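Local coordinates for tubulin-like protein CetZ1 (Haloferax volcanii, PDB 4B46) that binds guanine nucleotide as a tubulin-like cytoskeletal GTPase and controls cell shape, being essential for the rod-shaped cells needed for efficient swimming, at residues 107-117 with 146-157. Residues are numbered along the deposited sequence; the frame is centred on the assembly and turned at random.
With GDP (guanosine-5'-diphosphate), chain B.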
loop_
_atom_site.group_PDB
_atom_site.type_symbol
_atom_site.label_atom_id
_atom_site.label_comp_id
_atom_site.label_asym_id
_atom_site.label_seq_id
_atom_site.Cartn_x
_atom_site.Cartn_y
_atom_site.Cartn_z
ATOM N N LEU A 107 -7.341 8.478 0.684
ATOM C CA LEU A 107 -8.788 8.298 0.749
ATOM C C LEU A 107 -9.525 9.572 1.174
ATOM O O LEU A 107 -10.745 9.644 1.086
ATOM C CB LEU A 107 -9.152 7.123 1.663
ATOM C CG LEU A 107 -8.537 5.782 1.248
ATOM C CD1 LEU A 107 -9.190 4.670 2.020
ATOM C CD2 LEU A 107 -8.685 5.542 -0.249
ATOM N N GLY A 108 -8.776 10.577 1.608
ATOM C CA GLY A 108 -9.378 11.771 2.190
ATOM C C GLY A 108 -9.815 12.843 1.204
ATOM O O GLY A 108 -10.528 13.775 1.595
ATOM N N GLY A 109 -9.403 12.717 -0.060
ATOM C CA GLY A 109 -9.655 13.749 -1.061
ATOM C C GLY A 109 -10.829 13.473 -1.990
ATOM O O GLY A 109 -11.847 12.946 -1.569
ATOM N N GLY A 110 -10.696 13.841 -3.262
ATOM C CA GLY A 110 -11.787 13.679 -4.204
ATOM C C GLY A 110 -11.512 12.738 -5.373
ATOM O O GLY A 110 -12.311 11.854 -5.668
ATOM N N THR A 111 -10.390 12.944 -6.049
ATOM C CA THR A 111 -10.084 12.199 -7.261
ATOM C C THR A 111 -9.763 10.741 -6.940
ATOM O O THR A 111 -10.411 9.822 -7.454
ATOM C CB THR A 111 -8.926 12.863 -8.022
ATOM O OG1 THR A 111 -9.361 14.138 -8.495
ATOM C CG2 THR A 111 -8.502 12.036 -9.223
ATOM N N GLY A 112 -8.779 10.539 -6.070
ATOM C CA GLY A 112 -8.385 9.198 -5.668
ATOM C C GLY A 112 -9.457 8.530 -4.829
ATOM O O GLY A 112 -9.794 7.375 -5.041
ATOM N N SER A 113 -9.993 9.280 -3.874
ATOM C CA SER A 113 -11.025 8.787 -2.972
ATOM C C SER A 113 -12.213 8.185 -3.734
ATOM O O SER A 113 -12.675 7.082 -3.423
ATOM C CB SER A 113 -11.489 9.943 -2.078
ATOM O OG SER A 113 -12.562 9.564 -1.242
ATOM N N GLY A 114 -12.714 8.914 -4.728
ATOM C CA GLY A 114 -13.831 8.424 -5.517
ATOM C C GLY A 114 -13.443 7.487 -6.652
ATOM O O GLY A 114 -14.186 6.557 -6.971
ATOM N N GLY A 115 -12.288 7.726 -7.266
ATOM C CA GLY A 115 -11.898 6.986 -8.460
ATOM C C GLY A 115 -11.187 5.659 -8.244
ATOM O O GLY A 115 -11.332 4.740 -9.060
ATOM N N ALA A 116 -10.415 5.546 -7.164
ATOM C CA ALA A 116 -9.708 4.289 -6.899
ATOM C C ALA A 116 -10.630 3.066 -6.811
ATOM O O ALA A 116 -10.338 2.051 -7.433
ATOM C CB ALA A 116 -8.788 4.396 -5.671
ATOM N N PRO A 117 -11.753 3.155 -6.066
ATOM C CA PRO A 117 -12.630 1.977 -6.031
ATOM C C PRO A 117 -13.271 1.667 -7.382
ATOM O O PRO A 117 -13.543 0.498 -7.676
ATOM C CB PRO A 117 -13.725 2.380 -5.038
ATOM C CG PRO A 117 -13.120 3.461 -4.227
ATOM C CD PRO A 117 -12.251 4.217 -5.172
ATOM N N TYR A 146 -12.335 15.597 5.242
ATOM C CA TYR A 146 -11.372 14.603 4.783
ATOM C C TYR A 146 -11.570 13.276 5.489
ATOM O O TYR A 146 -11.457 12.225 4.873
ATOM C CB TYR A 146 -9.945 15.145 4.899
ATOM C CG TYR A 146 -9.895 16.532 4.297
ATOM C CD1 TYR A 146 -9.882 16.715 2.908
ATOM C CD2 TYR A 146 -9.944 17.657 5.106
ATOM C CE1 TYR A 146 -9.881 18.004 2.348
ATOM C CE2 TYR A 146 -9.947 18.937 4.561
ATOM C CZ TYR A 146 -9.912 19.104 3.190
ATOM O OH TYR A 146 -9.913 20.383 2.686
ATOM N N THR A 147 -11.909 13.329 6.772
ATOM C CA THR A 147 -12.229 12.121 7.522
ATOM C C THR A 147 -13.475 11.437 6.943
ATOM O O THR A 147 -13.498 10.215 6.767
ATOM C CB THR A 147 -12.463 12.451 9.004
ATOM O OG1 THR A 147 -11.335 13.180 9.495
ATOM C CG2 THR A 147 -12.638 11.185 9.819
ATOM N N LEU A 148 -14.502 12.235 6.654
ATOM C CA LEU A 148 -15.735 11.727 6.047
ATOM C C LEU A 148 -15.488 11.109 4.671
ATOM O O LEU A 148 -15.995 10.024 4.379
ATOM C CB LEU A 148 -16.794 12.829 5.948
ATOM C CG LEU A 148 -18.156 12.475 5.331
ATOM C CD1 LEU A 148 -18.813 11.292 6.029
ATOM C CD2 LEU A 148 -19.100 13.690 5.340
ATOM N N ASN A 149 -14.733 11.799 3.820
ATOM C CA ASN A 149 -14.381 11.229 2.519
ATOM C C ASN A 149 -13.696 9.885 2.669
ATOM O O ASN A 149 -13.985 8.954 1.923
ATOM C CB ASN A 149 -13.476 12.158 1.718
ATOM C CG ASN A 149 -14.230 13.333 1.122
ATOM O OD1 ASN A 149 -15.455 13.331 1.067
ATOM N ND2 ASN A 149 -13.496 14.335 0.670
ATOM N N ALA A 150 -12.799 9.780 3.650
ATOM C CA ALA A 150 -12.021 8.561 3.821
ATOM C C ALA A 150 -12.916 7.420 4.265
ATOM O O ALA A 150 -12.792 6.287 3.783
ATOM C CB ALA A 150 -10.899 8.778 4.822
ATOM N N ALA A 151 -13.816 7.734 5.187
ATOM C CA ALA A 151 -14.785 6.775 5.696
ATOM C C ALA A 151 -15.624 6.199 4.549
ATOM O O ALA A 151 -15.756 4.985 4.416
ATOM C CB ALA A 151 -15.685 7.444 6.739
ATOM N N ARG A 152 -16.188 7.076 3.721
ATOM C CA ARG A 152 -16.977 6.637 2.565
ATOM C C ARG A 152 -16.163 5.888 1.523
ATOM O O ARG A 152 -16.613 4.881 0.983
ATOM C CB ARG A 152 -17.671 7.820 1.909
ATOM C CG ARG A 152 -18.744 8.408 2.770
ATOM C CD ARG A 152 -19.391 9.575 2.067
ATOM N NE ARG A 152 -20.587 10.031 2.751
ATOM C CZ ARG A 152 -20.988 11.297 2.770
ATOM N NH1 ARG A 152 -20.273 12.229 2.153
ATOM N NH2 ARG A 152 -22.092 11.627 3.410
ATOM N N SER A 153 -14.962 6.381 1.243
ATOM C CA SER A 153 -14.080 5.741 0.272
ATOM C C SER A 153 -13.641 4.354 0.760
ATOM O O SER A 153 -13.638 3.375 -0.008
ATOM C CB SER A 153 -12.857 6.627 0.016
ATOM O OG SER A 153 -11.990 6.066 -0.960
ATOM N N PHE A 154 -13.277 4.275 2.035
ATOM C CA PHE A 154 -12.853 3.006 2.623
ATOM C C PHE A 154 -13.919 1.918 2.454
ATOM O O PHE A 154 -13.607 0.797 2.061
ATOM C CB PHE A 154 -12.485 3.155 4.108
ATOM C CG PHE A 154 -12.267 1.828 4.800
ATOM C CD1 PHE A 154 -11.036 1.202 4.749
ATOM C CD2 PHE A 154 -13.313 1.191 5.458
ATOM C CE1 PHE A 154 -10.837 -0.041 5.359
ATOM C CE2 PHE A 154 -13.123 -0.049 6.070
ATOM C CZ PHE A 154 -11.885 -0.662 6.013
ATOM N N GLN A 155 -15.171 2.257 2.756
ATOM C CA GLN A 155 -16.273 1.300 2.670
ATOM C C GLN A 155 -16.340 0.674 1.283
ATOM O O GLN A 155 -16.527 -0.531 1.152
ATOM C CB GLN A 155 -17.616 1.977 2.966
ATOM C CG GLN A 155 -17.730 2.606 4.338
ATOM C CD GLN A 155 -17.950 1.586 5.436
ATOM O OE1 GLN A 155 -17.086 1.378 6.287
ATOM N NE2 GLN A 155 -19.114 0.947 5.426
ATOM N N THR A 156 -16.180 1.500 0.254
ATOM C CA THR A 156 -16.315 1.025 -1.123
ATOM C C THR A 156 -15.048 0.333 -1.587
ATOM O O THR A 156 -15.101 -0.748 -2.179
ATOM C CB THR A 156 -16.628 2.184 -2.091
ATOM O OG1 THR A 156 -17.727 2.937 -1.580
ATOM C CG2 THR A 156 -16.993 1.647 -3.480
ATOM N N PHE A 157 -13.908 0.966 -1.326
ATOM C CA PHE A 157 -12.605 0.440 -1.754
ATOM C C PHE A 157 -12.350 -0.985 -1.231
ATOM O O PHE A 157 -11.891 -1.861 -1.976
ATOM C CB PHE A 157 -11.500 1.373 -1.249
ATOM C CG PHE A 157 -10.226 1.320 -2.043
ATOM C CD1 PHE A 157 -10.138 0.584 -3.213
ATOM C CD2 PHE A 157 -9.122 2.042 -1.629
ATOM C CE1 PHE A 157 -8.958 0.554 -3.947
ATOM C CE2 PHE A 157 -7.938 2.013 -2.352
ATOM C CZ PHE A 157 -7.859 1.257 -3.516
HETATM P PB GDP B . -7.029 13.898 -4.673
HETATM O O1B GDP B . -8.304 14.669 -4.864
HETATM O O2B GDP B . -5.997 14.219 -5.730
HETATM O O3B GDP B . -7.369 12.430 -4.660
HETATM O O3A GDP B . -6.503 14.368 -3.238
HETATM P PA GDP B . -4.995 14.203 -2.731
HETATM O O1A GDP B . -4.374 12.941 -3.224
HETATM O O2A GDP B . -4.202 15.429 -3.088
HETATM O "O5'" GDP B . -5.230 14.172 -1.134
HETATM C "C5'" GDP B . -6.011 13.099 -0.602
HETATM C "C4'" GDP B . -5.478 12.722 0.768
HETATM O "O4'" GDP B . -4.197 12.130 0.642
HETATM C "C3'" GDP B . -5.217 13.939 1.634
HETATM O "O3'" GDP B . -6.409 14.232 2.349
HETATM C "C2'" GDP B . -4.078 13.514 2.549
HETATM O "O2'" GDP B . -4.576 12.739 3.643
HETATM C "C1'" GDP B . -3.326 12.508 1.732
HETATM N N9 GDP B . -2.129 12.979 1.021
HETATM C C8 GDP B . -2.042 13.999 0.142
HETATM N N7 GDP B . -0.787 14.069 -0.375
HETATM C C5 GDP B . -0.072 13.048 0.160
HETATM C C6 GDP B . 1.302 12.514 0.041
HETATM O O6 GDP B . 2.155 13.051 -0.715
HETATM N N1 GDP B . 1.609 11.441 0.780
HETATM C C2 GDP B . 0.737 10.836 1.606
HETATM N N2 GDP B . 1.150 9.763 2.321
HETATM N N3 GDP B . -0.538 11.260 1.759
HETATM C C4 GDP B . -0.976 12.333 1.069
#
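Helices 111-117 and 146-157 run nearly parallel, their axes 9.0 Å apart at closest and inclined by 13°; Pro-117 lies against Phe-157, and the loop before the first helix brings Gly-108 against Tyr-146. This loop and helix start form the glycine-rich phosphate-binding loop (tubulin signature motif) of the tubulin/FtsZ GTPase fold: the amides of Gly-110 and Thr-111 both donate to O1B of GDP, and that of Gly-112 to O3B. A CB on Gly-109 would collide with O3A of the nucleotide, consistent with glycine there.

Asn-149 and Ser-153 of helix 146-157 tie this loop and helix down. ND2 of Asn-149 donates to Gly-108 O (3.2 Å, 157° at the hydrogen), approaching from above the carbonyl plane although the acceptor lies close to the amide's own plane; ND2 also binds Ala-70 O. In the other helix, Ser-113 OG, held by Asn-72, turns back to donate to Leu-107 O at 3.0 Å.

Leu-107 lays CB against Ala-150, while its CD2 reaches Phe-157 CD2 at 3.8 Å, the two side chains crossing at about a right angle. The Phe-157 ring takes Ala-116 CB over one face in a CH-pi contact, 4.2 Å from the centroid, and Pro-117 CG packs on Phe-157 CB. An alanine in place of Phe-157 would probably leave Leu-107 CD2 and Ala-116 CB without their aromatic partner, opening a gap beside strand 100-106. With its hydroxyl anti to the backbone N (chi1 -178°), Ser-153 points OG at Ser-113 O, bonding in the carbonyl plane on a lone pair at 2.8 Å.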